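Local atomic coordinates of putative 4-amino-4-deoxychorismate lyase (Thermus thermophilus, PDB entry 2ZGI), a protein that binds pyridoxal 5'-phosphate and is probably a lyase of the class-IV aminotransferase family, putatively acting on 4-amino-4-deoxychorismate. Residues S23-L28 against R124-N129; L28-G33 against L79-T84; Y116-D121 against L131-A136. All blocks are in the same frame, centred on the assembly; numbering follows the deposited sequence.

Interaction 1 (S23-L28 against R124-N129). With PLP (pyridoxal-5'-phosphate), chain P.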
loop_
_atom_site.group_PDB
_atom_site.type_symbol
_atom_site.label_atom_id
_atom_site.label_comp_id
_atom_site.label_asym_id
_atom_site.label_seq_id
_atom_site.Cartn_x
_atom_site.Cartn_y
_atom_site.Cartn_z
ATOM N N SER D 23 -24.896 -3.449 10.933
ATOM C CA SER D 23 -25.966 -2.455 11.006
ATOM C C SER D 23 -25.702 -1.357 10.012
ATOM O O SER D 23 -24.548 -1.171 9.548
ATOM C CB SER D 23 -26.079 -1.859 12.427
ATOM O OG SER D 23 -24.871 -1.191 12.825
ATOM N N VAL D 24 -26.772 -0.655 9.640
ATOM C CA VAL D 24 -26.664 0.610 8.932
ATOM C C VAL D 24 -27.385 1.636 9.765
ATOM O O VAL D 24 -28.226 1.285 10.617
ATOM C CB VAL D 24 -27.213 0.528 7.454
ATOM C CG1 VAL D 24 -26.418 -0.458 6.676
ATOM C CG2 VAL D 24 -28.690 0.087 7.442
ATOM N N PHE D 25 -27.055 2.907 9.566
ATOM C CA PHE D 25 -27.616 3.931 10.416
ATOM C C PHE D 25 -27.620 5.255 9.689
ATOM O O PHE D 25 -27.020 5.386 8.599
ATOM C CB PHE D 25 -26.847 4.002 11.769
ATOM C CG PHE D 25 -25.459 4.636 11.668
ATOM C CD1 PHE D 25 -25.277 5.981 11.993
ATOM C CD2 PHE D 25 -24.354 3.897 11.248
ATOM C CE1 PHE D 25 -24.013 6.581 11.905
ATOM C CE2 PHE D 25 -23.083 4.485 11.138
ATOM C CZ PHE D 25 -22.900 5.816 11.473
ATOM N N THR D 26 -28.311 6.231 10.270
ATOM C CA THR D 26 -28.203 7.593 9.817
ATOM C C THR D 26 -28.396 8.528 11.005
ATOM O O THR D 26 -29.056 8.170 11.989
ATOM C CB THR D 26 -29.196 7.895 8.666
ATOM O OG1 THR D 26 -28.806 9.117 8.028
ATOM C CG2 THR D 26 -30.664 8.029 9.197
ATOM N N THR D 27 -27.804 9.713 10.934
ATOM C CA THR D 27 -27.910 10.659 12.023
ATOM C C THR D 27 -28.427 11.996 11.488
ATOM O O THR D 27 -27.919 12.525 10.482
ATOM C CB THR D 27 -26.582 10.826 12.801
ATOM O OG1 THR D 27 -25.667 11.600 12.030
ATOM C CG2 THR D 27 -25.956 9.520 13.073
ATOM N N LEU D 28 -29.448 12.527 12.156
ATOM C CA LEU D 28 -30.168 13.712 11.704
ATOM C C LEU D 28 -30.079 14.800 12.742
ATOM O O LEU D 28 -29.826 14.525 13.930
ATOM C CB LEU D 28 -31.661 13.432 11.529
ATOM C CG LEU D 28 -32.156 12.299 10.653
ATOM C CD1 LEU D 28 -32.211 11.036 11.483
ATOM C CD2 LEU D 28 -33.550 12.665 10.076
ATOM N N ARG D 124 -19.360 3.313 0.640
ATOM C CA ARG D 124 -20.488 4.066 0.140
ATOM C C ARG D 124 -21.674 3.975 1.098
ATOM O O ARG D 124 -22.636 4.734 0.940
ATOM C CB ARG D 124 -20.880 3.580 -1.255
ATOM C CG ARG D 124 -21.026 2.057 -1.342
ATOM C CD ARG D 124 -21.257 1.568 -2.795
ATOM N NE ARG D 124 -22.418 2.235 -3.375
ATOM C CZ ARG D 124 -22.952 1.971 -4.569
ATOM N NH1 ARG D 124 -22.439 1.039 -5.366
ATOM N NH2 ARG D 124 -24.011 2.658 -4.963
ATOM N N TYR D 125 -21.595 3.048 2.065
ATOM C CA TYR D 125 -22.672 2.825 3.039
ATOM C C TYR D 125 -22.306 3.328 4.432
ATOM O O TYR D 125 -21.123 3.333 4.837
ATOM C CB TYR D 125 -23.046 1.340 3.066
ATOM C CG TYR D 125 -23.263 0.796 1.678
ATOM C CD1 TYR D 125 -24.309 1.287 0.871
ATOM C CD2 TYR D 125 -22.412 -0.166 1.138
ATOM C CE1 TYR D 125 -24.504 0.824 -0.439
ATOM C CE2 TYR D 125 -22.604 -0.651 -0.166
ATOM C CZ TYR D 125 -23.657 -0.143 -0.943
ATOM O OH TYR D 125 -23.857 -0.590 -2.222
ATOM N N LYS D 126 -23.338 3.744 5.170
ATOM C CA LYS D 126 -23.185 4.222 6.537
ATOM C C LYS D 126 -23.460 3.034 7.465
ATOM O O LYS D 126 -24.626 2.759 7.817
ATOM C CB LYS D 126 -24.158 5.371 6.769
ATOM C CG LYS D 126 -23.647 6.432 7.732
ATOM C CD LYS D 126 -24.459 7.690 7.625
ATOM C CE LYS D 126 -24.373 8.481 8.905
ATOM N NZ LYS D 126 -23.003 9.072 8.997
ATOM N N THR D 127 -22.388 2.293 7.798
ATOM C CA THR D 127 -22.503 1.019 8.502
ATOM C C THR D 127 -21.881 1.040 9.893
ATOM O O THR D 127 -21.089 1.922 10.221
ATOM C CB THR D 127 -21.854 -0.169 7.703
ATOM O OG1 THR D 127 -20.422 -0.178 7.874
ATOM C CG2 THR D 127 -22.157 -0.055 6.220
ATOM N N GLY D 128 -22.250 0.035 10.685
ATOM C CA GLY D 128 -21.647 -0.257 11.967
ATOM C C GLY D 128 -20.193 -0.694 11.917
ATOM O O GLY D 128 -19.582 -0.896 12.963
ATOM N N ASN D 129 -19.634 -0.844 10.714
ATOM C CA ASN D 129 -18.204 -1.126 10.609
ATOM C C ASN D 129 -17.455 0.189 10.545
ATOM O O ASN D 129 -17.030 0.653 9.467
ATOM C CB ASN D 129 -17.926 -2.034 9.415
ATOM C CG ASN D 129 -18.210 -3.476 9.728
ATOM O OD1 ASN D 129 -19.129 -3.811 10.503
ATOM N ND2 ASN D 129 -17.437 -4.339 9.161
HETATM N N1 PLP P . -18.683 10.788 6.201
HETATM C C2 PLP P . -18.922 9.710 6.976
HETATM C C2A PLP P . -17.876 8.638 7.082
HETATM C C3 PLP P . -20.123 9.608 7.687
HETATM O O3 PLP P . -20.320 8.501 8.458
HETATM C C4 PLP P . -21.082 10.618 7.549
HETATM C C4A PLP P . -22.428 10.572 8.239
HETATM C C5 PLP P . -20.818 11.702 6.715
HETATM C C6 PLP P . -19.593 11.747 6.051
HETATM C C5A PLP P . -21.786 12.854 6.542
HETATM O O4P PLP P . -23.021 12.514 5.911
HETATM P P PLP P . -24.361 13.377 6.065
HETATM O O1P PLP P . -24.104 14.726 5.442
HETATM O O2P PLP P . -24.687 13.543 7.533
HETATM O O3P PLP P . -25.301 12.477 5.332
#
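The pyridoxal-phosphate site is built here around K126, whose NZ is covalently bonded to C4A of the cofactor at a modelled 1.8 Å. The lysine sits in an irregular loop, and strand 24-31 holds the backbone of that loop at a single beta bridge, V24 with T127. Two hydrogen bonds flank the bridge. The N-H of F25 meets K126 O at 3.0 Å, in the carbonyl plane, so the backbone of the cofactor-bearing residue is itself gripped. G128 N reaches S23 O at 2.8 Å and is straighter at hydrogen (162°), although it lies well above the carbonyl plane. Just beyond, T127 OG1 accepts from N129 N in an ST turn.

F25 has its CG in the crowded position between the backbone N and carbonyl carbon (chi1 74°), and the ring crosses the lysine chain at about a right angle. K126 CG lies over one ring face, 4.1 Å from the centroid, as a CH-pi contact; farther along the chain K126 CE touches CE1 of F25 at 3.6 Å. The chain bends at chi4, 72°, to bring NZ to the cofactor, where PLP O3 is 2.8 Å from NZ. An alanine in place of F25 would remove the ring and would probably leave the lysine chain less firmly placed. On the strand's other face T26 OG1 is hydrogen-bonded to R44, which also binds PLP. A lysine joined to C4A is consistent with the internal aldimine of PLP-dependent enzymes, though the modelled bond is long for one.

Interaction 2 (L28-G33 against L79-T84)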
loop_
_atom_site.group_PDB
_atom_site.type_symbol
_atom_site.label_atom_id
_atom_site.label_comp_id
_atom_site.label_asym_id
_atom_site.label_seq_id
_atom_site.Cartn_x
_atom_site.Cartn_y
_atom_site.Cartn_z
ATOM N N LEU D 28 -29.448 12.527 12.156
ATOM C CA LEU D 28 -30.168 13.712 11.704
ATOM C C LEU D 28 -30.079 14.800 12.742
ATOM O O LEU D 28 -29.826 14.525 13.930
ATOM C CB LEU D 28 -31.661 13.432 11.529
ATOM C CG LEU D 28 -32.156 12.299 10.653
ATOM C CD1 LEU D 28 -32.211 11.036 11.483
ATOM C CD2 LEU D 28 -33.550 12.665 10.076
ATOM N N ARG D 29 -30.317 16.035 12.296
ATOM C CA ARG D 29 -30.476 17.166 13.198
ATOM C C ARG D 29 -31.927 17.618 13.141
ATOM O O ARG D 29 -32.497 17.664 12.057
ATOM C CB ARG D 29 -29.545 18.313 12.801
ATOM C CG ARG D 29 -29.399 19.328 13.915
ATOM C CD ARG D 29 -28.311 20.342 13.639
ATOM N NE ARG D 29 -28.665 21.339 12.626
ATOM C CZ ARG D 29 -28.149 21.364 11.402
ATOM N NH1 ARG D 29 -27.282 20.432 11.036
ATOM N NH2 ARG D 29 -28.522 22.322 10.535
ATOM N N ALA D 30 -32.532 17.910 14.296
ATOM C CA ALA D 30 -33.860 18.534 14.341
ATOM C C ALA D 30 -33.683 19.931 14.882
ATOM O O ALA D 30 -32.931 20.124 15.846
ATOM C CB ALA D 30 -34.846 17.743 15.230
ATOM N N GLU D 31 -34.327 20.906 14.246
ATOM C CA GLU D 31 -34.264 22.272 14.729
ATOM C C GLU D 31 -35.657 22.695 15.116
ATOM O O GLU D 31 -36.584 22.584 14.308
ATOM C CB GLU D 31 -33.638 23.212 13.689
ATOM C CG GLU D 31 -32.156 22.857 13.403
ATOM C CD GLU D 31 -31.517 23.626 12.274
ATOM O OE1 GLU D 31 -32.226 24.261 11.469
ATOM O OE2 GLU D 31 -30.269 23.603 12.210
ATOM N N GLY D 32 -35.789 23.155 16.361
ATOM C CA GLY D 32 -37.090 23.543 16.940
ATOM C C GLY D 32 -38.195 22.540 16.620
ATOM O O GLY D 32 -39.271 22.922 16.117
ATOM N N GLY D 33 -37.921 21.270 16.897
ATOM C CA GLY D 33 -38.874 20.150 16.712
ATOM C C GLY D 33 -39.015 19.560 15.303
ATOM O O GLY D 33 -39.744 18.584 15.099
ATOM N N LEU D 79 -32.006 18.911 18.362
ATOM C CA LEU D 79 -31.843 17.521 18.745
ATOM C C LEU D 79 -30.917 16.863 17.752
ATOM O O LEU D 79 -30.873 17.256 16.589
ATOM C CB LEU D 79 -33.194 16.798 18.700
ATOM C CG LEU D 79 -34.193 17.228 19.769
ATOM C CD1 LEU D 79 -35.564 16.626 19.472
ATOM C CD2 LEU D 79 -33.712 16.771 21.140
ATOM N N ARG D 80 -30.163 15.881 18.226
ATOM C CA ARG D 80 -29.463 14.946 17.361
ATOM C C ARG D 80 -30.220 13.630 17.428
ATOM O O ARG D 80 -30.489 13.090 18.522
ATOM C CB ARG D 80 -28.012 14.756 17.811
ATOM C CG ARG D 80 -27.156 13.941 16.825
ATOM C CD ARG D 80 -26.102 13.155 17.611
ATOM N NE ARG D 80 -25.336 12.189 16.830
ATOM C CZ ARG D 80 -25.451 10.861 16.939
ATOM N NH1 ARG D 80 -26.332 10.320 17.776
ATOM N NH2 ARG D 80 -24.691 10.062 16.193
ATOM N N LEU D 81 -30.566 13.109 16.260
ATOM C CA LEU D 81 -31.334 11.893 16.182
ATOM C C LEU D 81 -30.501 10.850 15.509
ATOM O O LEU D 81 -29.647 11.156 14.671
ATOM C CB LEU D 81 -32.615 12.123 15.338
ATOM C CG LEU D 81 -33.514 13.304 15.690
ATOM C CD1 LEU D 81 -34.537 13.576 14.566
ATOM C CD2 LEU D 81 -34.242 12.924 16.956
ATOM N N ARG D 82 -30.773 9.603 15.845
ATOM C CA ARG D 82 -30.119 8.520 15.188
ATOM C C ARG D 82 -31.046 7.338 14.968
ATOM O O ARG D 82 -31.716 6.882 15.913
ATOM C CB ARG D 82 -28.951 8.106 16.050
ATOM C CG ARG D 82 -27.981 7.227 15.345
ATOM C CD ARG D 82 -27.275 6.452 16.406
ATOM N NE ARG D 82 -27.057 5.134 15.901
ATOM C CZ ARG D 82 -25.959 4.787 15.260
ATOM N NH1 ARG D 82 -25.009 5.688 15.122
ATOM N NH2 ARG D 82 -25.825 3.560 14.798
ATOM N N PHE D 83 -31.066 6.830 13.733
ATOM C CA PHE D 83 -31.908 5.710 13.347
ATOM C C PHE D 83 -30.977 4.604 12.889
ATOM O O PHE D 83 -30.160 4.820 12.018
ATOM C CB PHE D 83 -32.824 6.067 12.162
ATOM C CG PHE D 83 -33.899 7.098 12.467
ATOM C CD1 PHE D 83 -34.667 7.027 13.627
ATOM C CD2 PHE D 83 -34.214 8.073 11.525
ATOM C CE1 PHE D 83 -35.683 7.959 13.874
ATOM C CE2 PHE D 83 -35.246 9.008 11.765
ATOM C CZ PHE D 83 -35.965 8.947 12.941
ATOM N N THR D 84 -31.100 3.421 13.475
ATOM C CA THR D 84 -30.171 2.318 13.189
ATOM C C THR D 84 -30.985 1.076 12.823
ATOM O O THR D 84 -31.958 0.744 13.515
ATOM C CB THR D 84 -29.257 2.016 14.400
ATOM O OG1 THR D 84 -28.666 3.233 14.849
ATOM C CG2 THR D 84 -28.141 1.016 14.041
#
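Two neighbouring strands of the antiparallel sheet that carries 24-31 and 78-86 meet here, near the end where the first strand runs into the glycine turn G32-G33. L28 with L81 and A30 with L79 are hydrogen-bonded pairs, and R29 with R80 between them is a non-hydrogen-bonded pair. Each hydrogen-bonded pair is closed by two N-H...O bonds; the straightest runs from L81 N to L28 O, 2.8 Å long and 176° at hydrogen.

L28, A30, L79, L81 and F83 share the apolar face, which helix 38-51 covers through L38 and H41 on L28 and through L42 and L45 on F83. With CG beside the backbone N (chi1 -55°), L28 directs its CD1 branch along the neighbouring strand, where it lies 4.0 Å from L81 CB and 3.6 Å from F83 CD2. The leucine and the phenylalanine cross at about a right angle, and CD1 approaches the ring obliquely. A30 is small enough for its CB to lie directly beside L79 CB, 4.0 Å away.

R29 and R80 occupy the other face. R29 bends at chi3 (74°) and takes E31 OE2 side-on, with NE at 2.8 Å and NH2 at 2.7 Å, in a salt bridge along its own strand. Its NH1 makes a weak hydrogen bond to the backbone O of S218, a PLP-binding residue. OE2 lies in the guanidinium plane, whereas both nitrogens stand above the carboxylate plane. A242 N donates to the same oxygen, which ties this strand end to the C-terminal segment. An antiparallel sheet with helices packed on its apolar face is a two-layer alpha+beta sandwich, as in the smaller domain of class-IV PLP enzymes.

Interaction 3 (Y116-D121 against L131-A136)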
loop_
_atom_site.group_PDB
_atom_site.type_symbol
_atom_site.label_atom_id
_atom_site.label_comp_id
_atom_site.label_asym_id
_atom_site.label_seq_id
_atom_site.Cartn_x
_atom_site.Cartn_y
_atom_site.Cartn_z
ATOM N N TYR D 116 -5.433 6.081 7.409
ATOM C CA TYR D 116 -6.540 5.128 7.461
ATOM C C TYR D 116 -7.327 5.101 6.165
ATOM O O TYR D 116 -7.570 6.141 5.548
ATOM C CB TYR D 116 -7.475 5.408 8.649
ATOM C CG TYR D 116 -6.772 5.147 9.955
ATOM C CD1 TYR D 116 -6.490 3.841 10.355
ATOM C CD2 TYR D 116 -6.329 6.206 10.754
ATOM C CE1 TYR D 116 -5.818 3.580 11.556
ATOM C CE2 TYR D 116 -5.656 5.962 11.967
ATOM C CZ TYR D 116 -5.392 4.645 12.343
ATOM O OH TYR D 116 -4.723 4.388 13.517
ATOM N N ARG D 117 -7.736 3.901 5.777
ATOM C CA ARG D 117 -8.538 3.694 4.565
ATOM C C ARG D 117 -9.999 3.360 4.914
ATOM O O ARG D 117 -10.265 2.741 5.960
ATOM C CB ARG D 117 -7.968 2.520 3.737
ATOM C CG ARG D 117 -6.840 2.901 2.754
ATOM C CD ARG D 117 -5.594 3.410 3.434
ATOM N NE ARG D 117 -4.995 2.411 4.315
ATOM C CZ ARG D 117 -4.124 1.475 3.936
ATOM N NH1 ARG D 117 -3.770 1.362 2.671
ATOM N NH2 ARG D 117 -3.654 0.602 4.822
ATOM N N VAL D 118 -10.918 3.784 4.042
ATOM C CA VAL D 118 -12.279 3.215 3.984
ATOM C C VAL D 118 -12.230 1.745 3.503
ATOM O O VAL D 118 -11.200 1.269 2.943
ATOM C CB VAL D 118 -13.217 4.073 3.105
ATOM C CG1 VAL D 118 -13.255 5.498 3.636
ATOM C CG2 VAL D 118 -12.753 4.077 1.620
ATOM N N HIS D 119 -13.297 1.002 3.788
ATOM C CA HIS D 119 -13.427 -0.308 3.212
ATOM C C HIS D 119 -13.873 -0.245 1.748
ATOM O O HIS D 119 -14.795 0.508 1.393
ATOM C CB HIS D 119 -14.348 -1.221 4.001
ATOM C CG HIS D 119 -14.279 -2.635 3.524
ATOM N ND1 HIS D 119 -14.900 -3.057 2.369
ATOM C CD2 HIS D 119 -13.589 -3.698 3.995
ATOM C CE1 HIS D 119 -14.640 -4.334 2.174
ATOM N NE2 HIS D 119 -13.847 -4.745 3.148
ATOM N N PRO D 120 -13.215 -1.034 0.886
ATOM C CA PRO D 120 -13.477 -0.953 -0.534
ATOM C C PRO D 120 -14.946 -1.210 -0.850
ATOM O O PRO D 120 -15.487 -0.609 -1.772
ATOM C CB PRO D 120 -12.600 -2.071 -1.109
ATOM C CG PRO D 120 -11.502 -2.153 -0.177
ATOM C CD PRO D 120 -12.105 -1.961 1.173
ATOM N N ASP D 121 -15.585 -2.084 -0.090
ATOM C CA ASP D 121 -16.960 -2.464 -0.415
ATOM C C ASP D 121 -18.038 -1.743 0.402
ATOM O O ASP D 121 -19.208 -1.755 0.014
ATOM C CB ASP D 121 -17.151 -3.980 -0.289
ATOM C CG ASP D 121 -16.200 -4.775 -1.161
ATOM O OD1 ASP D 121 -16.228 -4.679 -2.407
ATOM O OD2 ASP D 121 -15.415 -5.522 -0.566
ATOM N N LEU D 131 -14.943 1.411 12.676
ATOM C CA LEU D 131 -13.626 1.508 13.353
ATOM C C LEU D 131 -12.577 2.393 12.638
ATOM O O LEU D 131 -11.927 3.236 13.283
ATOM C CB LEU D 131 -13.096 0.107 13.634
ATOM C CG LEU D 131 -12.054 -0.083 14.734
ATOM C CD1 LEU D 131 -12.402 0.696 15.984
ATOM C CD2 LEU D 131 -11.852 -1.579 14.988
ATOM N N PRO D 132 -12.410 2.226 11.310
ATOM C CA PRO D 132 -11.447 3.108 10.628
ATOM C C PRO D 132 -11.743 4.605 10.832
ATOM O O PRO D 132 -10.814 5.394 11.011
ATOM C CB PRO D 132 -11.602 2.731 9.145
ATOM C CG PRO D 132 -12.095 1.271 9.187
ATOM C CD PRO D 132 -13.014 1.246 10.391
ATOM N N TYR D 133 -13.025 4.982 10.810
ATOM C CA TYR D 133 -13.457 6.355 11.028
ATOM C C TYR D 133 -13.172 6.766 12.465
ATOM O O TYR D 133 -12.683 7.859 12.717
ATOM C CB TYR D 133 -14.947 6.524 10.690
ATOM C CG TYR D 133 -15.256 6.031 9.291
ATOM C CD1 TYR D 133 -15.064 6.857 8.171
ATOM C CD2 TYR D 133 -15.696 4.728 9.083
ATOM C CE1 TYR D 133 -15.321 6.363 6.867
ATOM C CE2 TYR D 133 -15.938 4.244 7.818
ATOM C CZ TYR D 133 -15.774 5.063 6.716
ATOM O OH TYR D 133 -16.050 4.528 5.475
ATOM N N ARG D 134 -13.434 5.881 13.407
ATOM C CA ARG D 134 -13.070 6.212 14.814
ATOM C C ARG D 134 -11.578 6.503 14.927
ATOM O O ARG D 134 -11.174 7.542 15.465
ATOM C CB ARG D 134 -13.442 5.078 15.761
ATOM C CG ARG D 134 -14.954 4.780 15.859
ATOM C CD ARG D 134 -15.216 3.711 16.907
ATOM N NE ARG D 134 -14.680 4.074 18.218
ATOM C CZ ARG D 134 -15.304 4.815 19.131
ATOM N NH1 ARG D 134 -16.538 5.280 18.928
ATOM N NH2 ARG D 134 -14.687 5.079 20.282
ATOM N N LEU D 135 -10.766 5.586 14.404
ATOM C CA LEU D 135 -9.303 5.700 14.470
ATOM C C LEU D 135 -8.785 6.964 13.759
ATOM O O LEU D 135 -7.845 7.635 14.258
ATOM C CB LEU D 135 -8.640 4.433 13.925
ATOM C CG LEU D 135 -8.911 3.173 14.732
ATOM C CD1 LEU D 135 -8.561 1.937 13.911
ATOM C CD2 LEU D 135 -8.215 3.173 16.163
ATOM N N ALA D 136 -9.410 7.310 12.624
ATOM C CA ALA D 136 -9.083 8.529 11.915
ATOM C C ALA D 136 -9.379 9.789 12.762
ATOM O O ALA D 136 -8.547 10.732 12.807
ATOM C CB ALA D 136 -9.796 8.589 10.540
HETATM O O HOH W 1 -15.332 2.063 5.139
#
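Y116 makes the closest-packed part of this contact, yet it does so at a partly exposed border, its ring laid against the first turns of helix 131-142. With CG beside the backbone N (chi1 -67°), the ring lies against the helix, and L135 CB sits over one face, displaced toward the rim. This CH-pi contact measures 3.8 Å from L135 CB to the ring centroid, with CZ the nearest ring atom at 3.6 Å. Along another part of the ring, Y116 CE2 lies 3.6 Å from L135 O, and CD2 rests against A136. L150 of strand 147-151 touches both Y116 and A136, joining the third element to the same cluster.

Strand 111-117, helix 131-142 and strand 147-151 form a beta-alpha-beta unit with its two strands parallel, and the helix here packs against the end of the first strand. At the last strand residue P132 CB lies 3.5 Å from R117 O; beyond it the contact narrows to CG1 of V118 against Y133 OH at 3.5 Å.

This sparser end is nevertheless shut in. A single water accepts from H119 N at 2.7 Å and is also hydrogen-bonded to Y133 OH at 2.6 Å, bridging the backbone N-H of buried H119 and a tyrosine whose side chain touches PLP. Farther along, D121 N donates to H119 ND1. The second subunit closes over this end, packing on P132 and H119: H119 NE2 is hydrogen-bonded to R117 O of the second subunit, and partly exposed R117 forms an intersubunit salt bridge with D121 of the second subunit.

In the fold
Interactions 1 and 2 are both buried and divide strand 24-31 between them, sharing L28. Interaction 2 is regular sheet pairing with strand 78-86, whereas interaction 1 joins the other end of the strand to an irregular loop by one bridge and brings in the cofactor. The two touch where T26 N meets F83 O in a probable hydrogen bond. Interaction 3 is only partly buried, lies across the chain's centre from interaction 2, and relies on apolar packing and a water rather than direct hydrogen bonds. Its helix follows the loop of interaction 1 in sequence, and each gives the cofactor site a residue, Y133 and K126. All three reach the second subunit, interaction 2 through R82 alone.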